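Local coordinates for glycosylation Associate Protein 1 (Streptococcus agalactiae serotype V, PDB 6OYC) that probably helps couple the glycosylation of serine-rich repeat adhesins to their export by the accessory Sec system, at residues A166-L171 and E181-G186. Numbering follows the deposited sequence.
Sequences AYQDYL and EYLREG
The open end of an antiparallel beta hairpin joins Gln168 to Glu181 and Tyr167 to Tyr182, and a classic beta bulge at Ala166 and Tyr167, opposite Tyr159, deforms its first strand. Gln168 and Glu181 form the hydrogen-bonded pair: Gln168 N donates to Glu181 O at 2.7 Å, and Glu181 N returns a straighter bond to Gln168 O (N-H...O 169°). Past the non-hydrogen-bonded pair Tyr167-Tyr182, Leu183 N reaches Ala166 O at 2.8 Å from above the carbonyl plane. Arg184 runs alongside Ala166, its NH2 3.8 Å from Ala166 CB, with a guanidinium face turned to Ala166 O without bonding it.

On one side of the sheet the two tyrosines run side by side. Tyr167 CB rests over a face of the Tyr182 ring, 4.2 Å from the centroid; the rings themselves meet obliquely, their planes 51° apart. On the other side, Tyr170 OH donates to Glu181 OE1 at 2.6 Å, nearly along the C-O axis. That oxygen also takes a salt bridge from Arg13, which probably stabilises the buried carboxylate, and Arg13 bonds Gln168 OE1 as well. Leu183 packs CD1 against the Tyr167 backbone.

Within the long antiparallel sheet, strand 154-161 flanks the hairpin beside 164-171, with Asp161 salt-bridged to Arg184; strand 190-192 borders 177-182, and His189, just before that strand, stacks on Tyr182.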
loop_
_atom_site.group_PDB
_atom_site.type_symbol
_atom_site.label_atom_id
_atom_site.label_comp_id
_atom_site.label_asym_id
_atom_site.label_seq_id
_atom_site.Cartn_x
_atom_site.Cartn_y
_atom_site.Cartn_z
ATOM N N ALA A 166 -26.445 4.244 -7.658
ATOM C CA ALA A 166 -27.730 3.637 -7.369
ATOM C C ALA A 166 -27.564 2.259 -6.733
ATOM O O ALA A 166 -27.954 2.072 -5.582
ATOM C CB ALA A 166 -28.560 3.581 -8.658
ATOM N N TYR A 167 -26.949 1.300 -7.431
ATOM C CA TYR A 167 -26.721 -0.039 -6.890
ATOM C C TYR A 167 -25.652 -0.755 -7.717
ATOM O O TYR A 167 -25.325 -0.359 -8.839
ATOM C CB TYR A 167 -28.012 -0.870 -6.873
ATOM C CG TYR A 167 -28.684 -0.941 -8.235
ATOM C CD1 TYR A 167 -28.290 -1.873 -9.188
ATOM C CD2 TYR A 167 -29.695 -0.064 -8.572
ATOM C CE1 TYR A 167 -28.888 -1.929 -10.421
ATOM C CE2 TYR A 167 -30.299 -0.112 -9.817
ATOM C CZ TYR A 167 -29.895 -1.040 -10.729
ATOM O OH TYR A 167 -30.503 -1.080 -11.958
ATOM N N GLN A 168 -25.161 -1.859 -7.162
ATOM C CA GLN A 168 -24.089 -2.641 -7.759
ATOM C C GLN A 168 -24.528 -4.095 -7.882
ATOM O O GLN A 168 -24.908 -4.719 -6.882
ATOM C CB GLN A 168 -22.807 -2.549 -6.917
ATOM C CG GLN A 168 -21.577 -3.051 -7.653
ATOM C CD GLN A 168 -20.353 -2.161 -7.420
ATOM O OE1 GLN A 168 -20.323 -1.352 -6.485
ATOM N NE2 GLN A 168 -19.339 -2.319 -8.269
ATOM N N ASP A 169 -24.470 -4.632 -9.099
ATOM C CA ASP A 169 -24.771 -6.038 -9.349
ATOM C C ASP A 169 -23.473 -6.838 -9.385
ATOM O O ASP A 169 -22.599 -6.558 -10.210
ATOM C CB ASP A 169 -25.542 -6.197 -10.658
ATOM C CG ASP A 169 -26.955 -5.673 -10.552
ATOM O OD1 ASP A 169 -27.321 -5.247 -9.430
ATOM O OD2 ASP A 169 -27.698 -5.689 -11.565
ATOM N N TYR A 170 -23.343 -7.827 -8.498
ATOM C CA TYR A 170 -22.163 -8.678 -8.473
ATOM C C TYR A 170 -22.467 -9.962 -9.220
ATOM O O TYR A 170 -23.499 -10.595 -8.977
ATOM C CB TYR A 170 -21.725 -9.014 -7.051
ATOM C CG TYR A 170 -21.311 -7.858 -6.171
ATOM C CD1 TYR A 170 -22.267 -6.994 -5.626
ATOM C CD2 TYR A 170 -19.967 -7.665 -5.825
ATOM C CE1 TYR A 170 -21.891 -5.948 -4.780
ATOM C CE2 TYR A 170 -19.574 -6.612 -4.982
ATOM C CZ TYR A 170 -20.546 -5.764 -4.463
ATOM O OH TYR A 170 -20.188 -4.743 -3.614
ATOM N N LEU A 171 -21.556 -10.358 -10.101
ATOM C CA LEU A 171 -21.813 -11.403 -11.078
ATOM C C LEU A 171 -20.913 -12.604 -10.832
ATOM O O LEU A 171 -19.837 -12.490 -10.238
ATOM C CB LEU A 171 -21.601 -10.881 -12.510
ATOM C CG LEU A 171 -22.330 -9.582 -12.918
ATOM C CD1 LEU A 171 -22.119 -9.209 -14.385
ATOM C CD2 LEU A 171 -23.818 -9.676 -12.631
ATOM N N GLU A 181 -26.349 -4.855 -4.435
ATOM C CA GLU A 181 -26.085 -4.023 -3.265
ATOM C C GLU A 181 -26.474 -2.596 -3.608
ATOM O O GLU A 181 -25.893 -2.004 -4.521
ATOM C CB GLU A 181 -24.603 -4.072 -2.855
ATOM C CG GLU A 181 -24.247 -3.145 -1.680
ATOM C CD GLU A 181 -22.733 -2.949 -1.468
ATOM O OE1 GLU A 181 -21.898 -3.299 -2.344
ATOM O OE2 GLU A 181 -22.373 -2.440 -0.396
ATOM N N TYR A 182 -27.448 -2.050 -2.881
ATOM C CA TYR A 182 -27.900 -0.687 -3.115
ATOM C C TYR A 182 -26.929 0.316 -2.496
ATOM O O TYR A 182 -26.246 0.022 -1.509
ATOM C CB TYR A 182 -29.330 -0.500 -2.577
ATOM C CG TYR A 182 -30.371 -1.100 -3.517
ATOM C CD1 TYR A 182 -30.630 -2.466 -3.512
ATOM C CD2 TYR A 182 -31.048 -0.304 -4.440
ATOM C CE1 TYR A 182 -31.568 -3.033 -4.381
ATOM C CE2 TYR A 182 -31.981 -0.851 -5.318
ATOM C CZ TYR A 182 -32.234 -2.220 -5.280
ATOM O OH TYR A 182 -33.148 -2.772 -6.149
ATOM N N LEU A 183 -26.879 1.524 -3.094
ATOM C CA LEU A 183 -25.838 2.515 -2.824
ATOM C C LEU A 183 -26.403 3.911 -2.581
ATOM O O LEU A 183 -25.678 4.895 -2.725
ATOM C CB LEU A 183 -24.834 2.574 -3.985
ATOM C CG LEU A 183 -24.103 1.275 -4.355
ATOM C CD1 LEU A 183 -23.243 1.476 -5.603
ATOM C CD2 LEU A 183 -23.267 0.740 -3.170
ATOM N N ARG A 184 -27.676 4.032 -2.237
ATOM C CA ARG A 184 -28.271 5.345 -2.036
ATOM C C ARG A 184 -28.229 5.742 -0.571
ATOM O O ARG A 184 -28.023 4.914 0.313
ATOM C CB ARG A 184 -29.712 5.354 -2.525
ATOM C CG ARG A 184 -29.805 5.235 -4.024
ATOM C CD ARG A 184 -31.024 4.446 -4.423
ATOM N NE ARG A 184 -31.302 4.538 -5.853
ATOM C CZ ARG A 184 -32.046 3.654 -6.506
ATOM N NH1 ARG A 184 -32.581 2.631 -5.845
ATOM N NH2 ARG A 184 -32.254 3.789 -7.809
ATOM N N GLU A 185 -28.420 7.033 -0.319
ATOM C CA GLU A 185 -28.582 7.487 1.055
ATOM C C GLU A 185 -29.769 6.777 1.698
ATOM O O GLU A 185 -30.868 6.730 1.130
ATOM C CB GLU A 185 -28.775 9.000 1.093
ATOM C CG GLU A 185 -29.173 9.532 2.473
ATOM C CD GLU A 185 -27.967 9.992 3.293
ATOM O OE1 GLU A 185 -27.936 9.725 4.516
ATOM O OE2 GLU A 185 -27.052 10.623 2.714
ATOM N N GLY A 186 -29.543 6.207 2.878
ATOM C CA GLY A 186 -30.586 5.490 3.579
ATOM C C GLY A 186 -30.910 4.112 3.044
ATOM O O GLY A 186 -31.814 3.457 3.588
#